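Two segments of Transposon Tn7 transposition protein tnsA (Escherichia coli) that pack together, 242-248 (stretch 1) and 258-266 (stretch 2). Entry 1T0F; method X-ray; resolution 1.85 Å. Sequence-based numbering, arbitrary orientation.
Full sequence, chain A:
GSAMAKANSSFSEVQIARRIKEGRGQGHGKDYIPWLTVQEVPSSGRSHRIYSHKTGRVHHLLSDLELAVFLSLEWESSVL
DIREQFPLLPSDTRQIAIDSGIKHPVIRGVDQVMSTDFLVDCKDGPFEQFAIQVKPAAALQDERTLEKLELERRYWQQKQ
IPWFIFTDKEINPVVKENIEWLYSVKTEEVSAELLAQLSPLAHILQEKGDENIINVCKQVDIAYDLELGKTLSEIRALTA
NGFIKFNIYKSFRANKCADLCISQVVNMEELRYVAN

Stretch 1, residues 242-248: GFIKFNI
Stretch 2 258-266: ADLCISQVV

The two stretches run antiparallel, with end-to-end directions 168° apart. Each contributes a short strand, Ile 244 to Lys 245 and Cys 261 to Ile 262. Gly 242 precedes the first strand. It ends a helix in a Schellman motif, with phi/psi of 95/-9, where a CB would be jammed against the preceding carbonyl. Phe 243 follows at -67/-23. The chain then extends through Ile 244 (-125/131), Lys 245 (-122/155) and Phe 246 (-143/-175). In the second stretch, Asp 259 closes a 3-10 segment at -77/-14. Leu 260 (-92/135), Cys 261 (-112/120), Ile 262 (-109/129) and Ser 263 (-87/143) are extended.

The register, by CA-CA distance, pairs Phe 243 with Ser 263 (5.6 Å), Ile 244 with Ile 262 (4.7 Å), Lys 245 with Cys 261 (5.3 Å) and Phe 246 with Leu 260 (4.4 Å). Lys 245 and Cys 261 form the hydrogen-bonded pair. Lys 245 N donates to Cys 261 O at 3.0 Å, and Cys 261 N donates to Lys 245 O at 2.8 Å. Both bonds are nearly straight, at 164° and 173°. Ile 244 and Ile 262 form the non-hydrogen-bonded pair. Beyond it, Ser 263 N donates to Phe 243 O at 3.1 Å. CA-H...O contacts supplement these bonds: Ile 244 CA lies 3.3 Å from Cys 261 O, and Phe 246 CA lies 3.4 Å from Asp 259 O.

Ser 263 (chi1 p) points toward the first stretch. Ser 263 OG also donates to Phe 243 O, at 2.9 Å, so one carbonyl accepts two bonds from the same residue. This OG lies at the edge of the Phe 243 ring. The ring (chi1 m, chi2 -59°) also meets Val 265 (chi1 m), with Phe 243 CD1 4.0 Å from Val 265 CG1.

Ile 244 and Ile 262 share one face of the sheet. Both are m,t, and Ile 244 CG1 packs 4.0 Å from Ile 262 CG1. Leu 260 (chi1 -85°, chi2 p) extends this apolar cluster. Leu 260 CD2 lies 3.9 Å from Ile 244 CG2, and Leu 260 CD1 lies 3.9 Å from Phe 246 CB. Phe 246 has chi1 p and chi2 -73°; the end of its side chain leads away.

Lys 245 and Cys 261 occupy the other face. Lys 245 CG approaches Cys 261 CB to 3.6 Å, an aliphatic contact. The lysine is p,t,m,t. Its end leads away, and NZ is hydrogen-bonded elsewhere in the structure. Cys 261 has chi1 t.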

# COMPACT_ATOMS: atom_id res chain seq x y z
N GLY A 242 -5.57 8.39 -9.24
CA GLY A 242 -4.91 9.17 -8.20
C GLY A 242 -4.80 10.68 -8.39
O GLY A 242 -4.38 11.38 -7.46
N PHE A 243 -5.16 11.18 -9.57
CA PHE A 243 -5.07 12.61 -9.83
C PHE A 243 -6.07 13.38 -8.97
O PHE A 243 -5.90 14.56 -8.69
CB PHE A 243 -5.27 12.88 -11.32
CG PHE A 243 -4.18 12.32 -12.16
CD1 PHE A 243 -2.86 12.73 -11.96
CD2 PHE A 243 -4.44 11.34 -13.11
CE1 PHE A 243 -1.82 12.18 -12.69
CE2 PHE A 243 -3.40 10.77 -13.85
CZ PHE A 243 -2.09 11.20 -13.64
N ILE A 244 -7.12 12.68 -8.55
CA ILE A 244 -8.12 13.26 -7.67
C ILE A 244 -8.21 12.34 -6.46
O ILE A 244 -8.28 11.12 -6.60
CB ILE A 244 -9.51 13.30 -8.34
CG1 ILE A 244 -9.46 14.21 -9.57
CG2 ILE A 244 -10.56 13.81 -7.35
CD1 ILE A 244 -10.77 14.23 -10.36
N LYS A 245 -8.17 12.93 -5.27
CA LYS A 245 -8.32 12.14 -4.05
C LYS A 245 -9.52 12.73 -3.31
O LYS A 245 -9.88 13.89 -3.51
CB LYS A 245 -7.05 12.18 -3.19
CG LYS A 245 -6.52 13.55 -2.90
CD LYS A 245 -5.02 13.50 -2.57
CE LYS A 245 -4.75 13.04 -1.15
NZ LYS A 245 -3.29 13.17 -0.81
N PHE A 246 -10.16 11.92 -2.48
CA PHE A 246 -11.35 12.38 -1.77
C PHE A 246 -11.41 11.82 -0.36
O PHE A 246 -10.48 11.15 0.08
CB PHE A 246 -12.60 11.97 -2.54
CG PHE A 246 -12.79 10.47 -2.65
CD1 PHE A 246 -11.99 9.71 -3.50
CD2 PHE A 246 -13.78 9.83 -1.91
CE1 PHE A 246 -12.18 8.32 -3.60
CE2 PHE A 246 -13.98 8.45 -2.00
CZ PHE A 246 -13.17 7.69 -2.85
N ASN A 247 -12.50 12.10 0.35
CA ASN A 247 -12.64 11.57 1.70
C ASN A 247 -13.09 10.12 1.58
O ASN A 247 -14.29 9.83 1.55
CB ASN A 247 -13.68 12.38 2.50
CG ASN A 247 -13.76 11.95 3.95
OD1 ASN A 247 -13.04 11.04 4.37
ND2 ASN A 247 -14.63 12.59 4.72
N ILE A 248 -12.11 9.22 1.51
CA ILE A 248 -12.37 7.79 1.35
C ILE A 248 -13.10 7.16 2.52
O ILE A 248 -13.62 6.05 2.41
CB ILE A 248 -11.05 7.01 1.13
CG1 ILE A 248 -10.15 7.14 2.36
CG2 ILE A 248 -10.33 7.56 -0.08
CD1 ILE A 248 -8.98 6.16 2.37
N ALA A 258 -16.01 20.02 -2.10
CA ALA A 258 -14.86 20.52 -1.37
C ALA A 258 -14.04 19.37 -0.79
O ALA A 258 -12.89 19.57 -0.40
CB ALA A 258 -15.32 21.44 -0.24
N ASP A 259 -14.63 18.17 -0.73
CA ASP A 259 -13.91 17.00 -0.21
C ASP A 259 -12.93 16.45 -1.24
O ASP A 259 -12.08 15.62 -0.90
CB ASP A 259 -14.88 15.88 0.18
CG ASP A 259 -15.66 16.19 1.44
OD1 ASP A 259 -15.06 16.71 2.40
OD2 ASP A 259 -16.88 15.90 1.47
N LEU A 260 -13.06 16.87 -2.48
CA LEU A 260 -12.15 16.38 -3.51
C LEU A 260 -10.95 17.29 -3.67
O LEU A 260 -11.08 18.52 -3.68
CB LEU A 260 -12.87 16.26 -4.86
CG LEU A 260 -13.63 14.95 -5.10
CD1 LEU A 260 -14.75 14.79 -4.08
CD2 LEU A 260 -14.20 14.96 -6.51
N CYS A 261 -9.78 16.69 -3.76
CA CYS A 261 -8.54 17.43 -3.94
C CYS A 261 -8.06 17.08 -5.34
O CYS A 261 -7.83 15.90 -5.65
CB CYS A 261 -7.49 17.00 -2.91
SG CYS A 261 -5.93 17.89 -3.06
N ILE A 262 -7.94 18.09 -6.20
CA ILE A 262 -7.53 17.88 -7.57
C ILE A 262 -6.13 18.41 -7.81
O ILE A 262 -5.83 19.56 -7.49
CB ILE A 262 -8.49 18.57 -8.55
CG1 ILE A 262 -9.90 18.00 -8.38
CG2 ILE A 262 -8.00 18.38 -9.98
CD1 ILE A 262 -10.91 18.57 -9.34
N SER A 263 -5.28 17.57 -8.38
CA SER A 263 -3.90 17.95 -8.66
C SER A 263 -3.75 18.65 -10.01
O SER A 263 -4.43 18.31 -10.98
CB SER A 263 -3.01 16.71 -8.63
OG SER A 263 -3.47 15.76 -9.59
N GLN A 264 -2.86 19.64 -10.05
CA GLN A 264 -2.57 20.39 -11.27
C GLN A 264 -1.36 19.69 -11.88
O GLN A 264 -0.25 19.86 -11.39
CB GLN A 264 -2.15 21.83 -10.96
CG GLN A 264 -3.14 22.67 -10.19
CD GLN A 264 -2.59 24.05 -9.90
OE1 GLN A 264 -2.23 24.79 -10.83
NE2 GLN A 264 -2.50 24.40 -8.62
N VAL A 265 -1.57 18.91 -12.93
CA VAL A 265 -0.44 18.20 -13.52
C VAL A 265 -0.17 18.59 -14.96
O VAL A 265 -1.07 18.97 -15.70
CB VAL A 265 -0.63 16.67 -13.46
CG1 VAL A 265 -0.83 16.23 -12.02
CG2 VAL A 265 -1.82 16.27 -14.31
N VAL A 266 1.10 18.49 -15.33
CA VAL A 266 1.54 18.80 -16.68
C VAL A 266 1.94 17.50 -17.35
O VAL A 266 2.71 16.71 -16.81
CB VAL A 266 2.74 19.76 -16.67
CG1 VAL A 266 3.22 19.99 -18.09
CG2 VAL A 266 2.36 21.07 -16.01